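Local coordinates for RNA methyltransferase, TrmH family (Porphyromonas gingivalis, PDB 2I6D), which probably binds RNA and transfers a methyl group to it, as a knotted methyltransferase of the TrmH (SpoU) family, at residues R14-R19 and L23-F28. Numbering follows the deposited sequence.
Sequences RSLRER and LREQAF
Leu23 N donates to Arg19 O over 2.9 Å, with an N-H...O angle of 161°, and this i to i+4 bond of helix 19-25 is the polar link between two pieces of the probable RNA substrate-binding domain, where helix 7-15 runs through a type I turn into helix 19-25, which leads into strand 27-31. It shows how a short helix is bracketed: the turn spans Ser15 to Glu18, Glu18 takes the N-cap position, and a Schellman motif closes the far end, with Gln26 at positive phi as the C-prime residue. Ala27 N bonds to Arg22 O, and the motif's other bond, from Gln26 N to Leu23 O, is weak at 3.3 Å. A side chain reinforces that end, since Gln26 NE2 reaches Leu23 O at 2.8 Å, in the carbonyl plane and on a lone pair; two N-H groups thus grip one carbonyl.

One helical turn apart, Arg19 and Leu23 also pair through their side chains. Arg19 holds CG opposite its own N (chi1 168°) and runs extended to NE, which brings the guanidinium alongside Leu23. Leu23 CD1 sits over one face of it, offset toward the rim, and Leu23 CD2 lies 3.6 Å from Arg19 NH1. Arg19 NH2 also forms a salt bridge with Asp140, in the part of the chain that matches the SpoU methylase family.

Deeper in, Leu16 turns from the linking segment toward the start of strand 27-31, an edge strand of the mixed sheet. Both it and Ala27 rest on Val90 of the adjoining strand 87-92, and Leu16 CD2 lies 4.2 Å from Ala27 CB and 3.9 Å from Ala27 O.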
ATOM      1  N   ARG A  14       5.004  20.643  -5.004  1.00 27.85           N
ATOM      2  CA  ARG A  14       6.052  20.363  -3.991  1.00 27.80           C
ATOM      3  C   ARG A  14       5.460  20.030  -2.617  1.00 27.21           C
ATOM      4  O   ARG A  14       6.020  19.246  -1.876  1.00 26.35           O
ATOM      5  CB  ARG A  14       7.030  21.536  -3.879  1.00 28.38           C
ATOM      6  CG  ARG A  14       7.884  21.744  -5.143  1.00 28.33           C
ATOM      7  CD  ARG A  14       8.774  23.000  -5.063  1.00 29.68           C
ATOM      8  NE  ARG A  14       9.672  22.984  -3.914  1.00 32.14           N
ATOM      9  CZ  ARG A  14      10.777  22.251  -3.836  1.00 34.42           C
ATOM     10  NH1 ARG A  14      11.151  21.475  -4.857  1.00 34.17           N
ATOM     11  NH2 ARG A  14      11.520  22.303  -2.736  1.00 34.26           N
ATOM     12  N   SER A  15       4.313  20.629  -2.296  1.00 27.16           N
ATOM     13  CA  SER A  15       3.684  20.454  -0.991  1.00 26.78           C
ATOM     14  C   SER A  15       3.246  19.000  -0.773  1.00 26.76           C
ATOM     15  O   SER A  15       3.148  18.546   0.368  1.00 25.93           O
ATOM     16  CB  SER A  15       2.479  21.388  -0.852  1.00 26.90           C
ATOM     17  OG  SER A  15       1.391  20.890  -1.621  1.00 26.63           O
ATOM     18  N   LEU A  16       3.011  18.255  -1.856  1.00 26.92           N
ATOM     19  CA  LEU A  16       2.416  16.918  -1.712  1.00 27.25           C
ATOM     20  C   LEU A  16       3.391  15.851  -1.198  1.00 27.78           C
ATOM     21  O   LEU A  16       2.987  14.720  -0.866  1.00 28.12           O
ATOM     22  CB  LEU A  16       1.766  16.466  -3.028  1.00 28.05           C
ATOM     23  CG  LEU A  16       0.650  17.384  -3.523  1.00 26.75           C
ATOM     24  CD1 LEU A  16       0.153  16.898  -4.897  1.00 26.27           C
ATOM     25  CD2 LEU A  16      -0.519  17.561  -2.510  1.00 27.35           C
ATOM     26  N   ARG A  17       4.663  16.211  -1.106  1.00 28.20           N
ATOM     27  CA  ARG A  17       5.620  15.349  -0.438  1.00 28.72           C
ATOM     28  C   ARG A  17       5.416  15.304   1.102  1.00 29.45           C
ATOM     29  O   ARG A  17       5.996  14.449   1.778  1.00 29.72           O
ATOM     30  CB  ARG A  17       7.037  15.774  -0.761  1.00 28.90           C
ATOM     31  CG  ARG A  17       7.532  17.022  -0.055  1.00 29.69           C
ATOM     32  CD  ARG A  17       8.707  17.604  -0.851  1.00 34.76           C
ATOM     33  NE  ARG A  17       8.354  17.637  -2.278  1.00 36.22           N
ATOM     34  CZ  ARG A  17       9.198  17.870  -3.289  1.00 39.41           C
ATOM     35  NH1 ARG A  17      10.486  18.100  -3.056  1.00 37.01           N
ATOM     36  NH2 ARG A  17       8.741  17.873  -4.544  1.00 36.85           N
ATOM     37  N   GLU A  18       4.608  16.224   1.637  1.00 29.00           N
ATOM     38  CA  GLU A  18       4.310  16.264   3.073  1.00 30.49           C
ATOM     39  C   GLU A  18       2.912  15.735   3.343  1.00 29.95           C
ATOM     40  O   GLU A  18       1.952  16.142   2.673  1.00 30.41           O
ATOM     41  CB  GLU A  18       4.383  17.695   3.606  1.00 30.00           C
ATOM     42  CG  GLU A  18       5.700  18.405   3.362  1.00 32.64           C
ATOM     43  CD  GLU A  18       5.615  19.924   3.624  1.00 32.98           C
ATOM     44  OE1 GLU A  18       5.269  20.320   4.754  1.00 33.82           O
ATOM     45  OE2 GLU A  18       5.884  20.714   2.681  1.00 38.82           O
ATOM     46  N   ARG A  19       2.782  14.863   4.341  1.00 29.64           N
ATOM     47  CA  ARG A  19       1.478  14.302   4.696  1.00 29.35           C
ATOM     48  C   ARG A  19       0.440  15.401   4.988  1.00 28.90           C
ATOM     49  O   ARG A  19      -0.735  15.291   4.610  1.00 28.63           O
ATOM     50  CB  ARG A  19       1.615  13.379   5.915  1.00 30.01           C
ATOM     51  CG  ARG A  19       0.286  12.997   6.500  1.00 31.51           C
ATOM     52  CD  ARG A  19       0.322  11.693   7.265  1.00 36.69           C
ATOM     53  NE  ARG A  19      -1.031  11.297   7.660  1.00 37.72           N
ATOM     54  CZ  ARG A  19      -1.924  10.722   6.854  1.00 39.29           C
ATOM     55  NH1 ARG A  19      -3.123  10.421   7.326  1.00 40.51           N
ATOM     56  NH2 ARG A  19      -1.633  10.452   5.582  1.00 39.88           N
ATOM     57  N   LEU A  23      -3.175  15.604   3.008  1.00 30.17           N
ATOM     58  CA  LEU A  23      -4.430  15.595   3.750  1.00 31.09           C
ATOM     59  C   LEU A  23      -5.274  16.829   3.455  1.00 31.18           C
ATOM     60  O   LEU A  23      -6.482  16.717   3.221  1.00 31.37           O
ATOM     61  CB  LEU A  23      -4.176  15.510   5.259  1.00 31.54           C
ATOM     62  CG  LEU A  23      -3.740  14.162   5.827  1.00 32.84           C
ATOM     63  CD1 LEU A  23      -3.388  14.323   7.287  1.00 34.07           C
ATOM     64  CD2 LEU A  23      -4.824  13.081   5.624  1.00 36.61           C
ATOM     65  N   ARG A  24      -4.640  17.999   3.464  1.00 30.54           N
ATOM     66  CA  ARG A  24      -5.366  19.258   3.283  1.00 30.57           C
ATOM     67  C   ARG A  24      -5.948  19.342   1.871  1.00 30.45           C
ATOM     68  O   ARG A  24      -7.085  19.805   1.676  1.00 29.29           O
ATOM     69  CB  ARG A  24      -4.429  20.429   3.528  1.00 30.57           C
ATOM     70  CG  ARG A  24      -5.139  21.721   3.707  1.00 31.16           C
ATOM     71  CD  ARG A  24      -4.195  22.807   4.056  1.00 29.72           C
ATOM     72  NE  ARG A  24      -3.819  22.788   5.465  1.00 29.02           N
ATOM     73  CZ  ARG A  24      -2.944  23.633   5.996  1.00 28.69           C
ATOM     74  NH1 ARG A  24      -2.381  24.560   5.236  1.00 28.90           N
ATOM     75  NH2 ARG A  24      -2.634  23.553   7.279  1.00 28.68           N
ATOM     76  N   GLU A  25      -5.151  18.882   0.904  1.00 29.40           N
ATOM     77  CA  GLU A  25      -5.523  18.910  -0.507  1.00 30.36           C
ATOM     78  C   GLU A  25      -6.276  17.669  -0.953  1.00 30.01           C
ATOM     79  O   GLU A  25      -6.790  17.629  -2.076  1.00 30.52           O
ATOM     80  CB  GLU A  25      -4.272  19.063  -1.385  1.00 30.39           C
ATOM     81  CG  GLU A  25      -3.517  20.389  -1.201  1.00 31.20           C
ATOM     82  CD  GLU A  25      -4.392  21.605  -1.455  1.00 36.01           C
ATOM     83  OE1 GLU A  25      -5.290  21.531  -2.326  1.00 37.14           O
ATOM     84  OE2 GLU A  25      -4.180  22.637  -0.779  1.00 37.69           O
ATOM     85  N   GLN A  26      -6.323  16.655  -0.085  1.00 29.76           N
ATOM     86  CA  GLN A  26      -6.868  15.343  -0.434  1.00 29.70           C
ATOM     87  C   GLN A  26      -6.295  14.914  -1.779  1.00 29.85           C
ATOM     88  O   GLN A  26      -7.035  14.571  -2.706  1.00 29.76           O
ATOM     89  CB  GLN A  26      -8.413  15.340  -0.431  1.00 30.03           C
ATOM     90  CG  GLN A  26      -9.020  15.349   0.998  1.00 32.57           C
ATOM     91  CD  GLN A  26      -8.656  14.088   1.796  1.00 36.01           C
ATOM     92  OE1 GLN A  26      -9.038  12.967   1.429  1.00 38.18           O
ATOM     93  NE2 GLN A  26      -7.898  14.270   2.878  1.00 36.86           N
ATOM     94  N   ALA A  27      -4.965  14.960  -1.876  1.00 29.33           N
ATOM     95  CA  ALA A  27      -4.269  14.672  -3.125  1.00 29.22           C
ATOM     96  C   ALA A  27      -2.903  14.007  -2.881  1.00 28.98           C
ATOM     97  O   ALA A  27      -2.319  14.129  -1.800  1.00 28.26           O
ATOM     98  CB  ALA A  27      -4.085  15.948  -3.930  1.00 28.55           C
ATOM     99  N   PHE A  28      -2.395  13.308  -3.889  1.00 28.74           N
ATOM    100  CA  PHE A  28      -1.044  12.753  -3.804  1.00 28.28           C
ATOM    101  C   PHE A  28      -0.477  12.676  -5.202  1.00 28.62           C
ATOM    102  O   PHE A  28      -1.239  12.619  -6.192  1.00 29.53           O
ATOM    103  CB  PHE A  28      -1.046  11.371  -3.117  1.00 28.64           C
ATOM    104  CG  PHE A  28      -1.684  10.271  -3.941  1.00 27.98           C
ATOM    105  CD1 PHE A  28      -0.897   9.425  -4.719  1.00 30.17           C
ATOM    106  CD2 PHE A  28      -3.060  10.111  -3.971  1.00 28.22           C
ATOM    107  CE1 PHE A  28      -1.476   8.404  -5.471  1.00 29.30           C
ATOM    108  CE2 PHE A  28      -3.663   9.071  -4.743  1.00 27.86           C
ATOM    109  CZ  PHE A  28      -2.858   8.232  -5.488  1.00 29.28           C
TER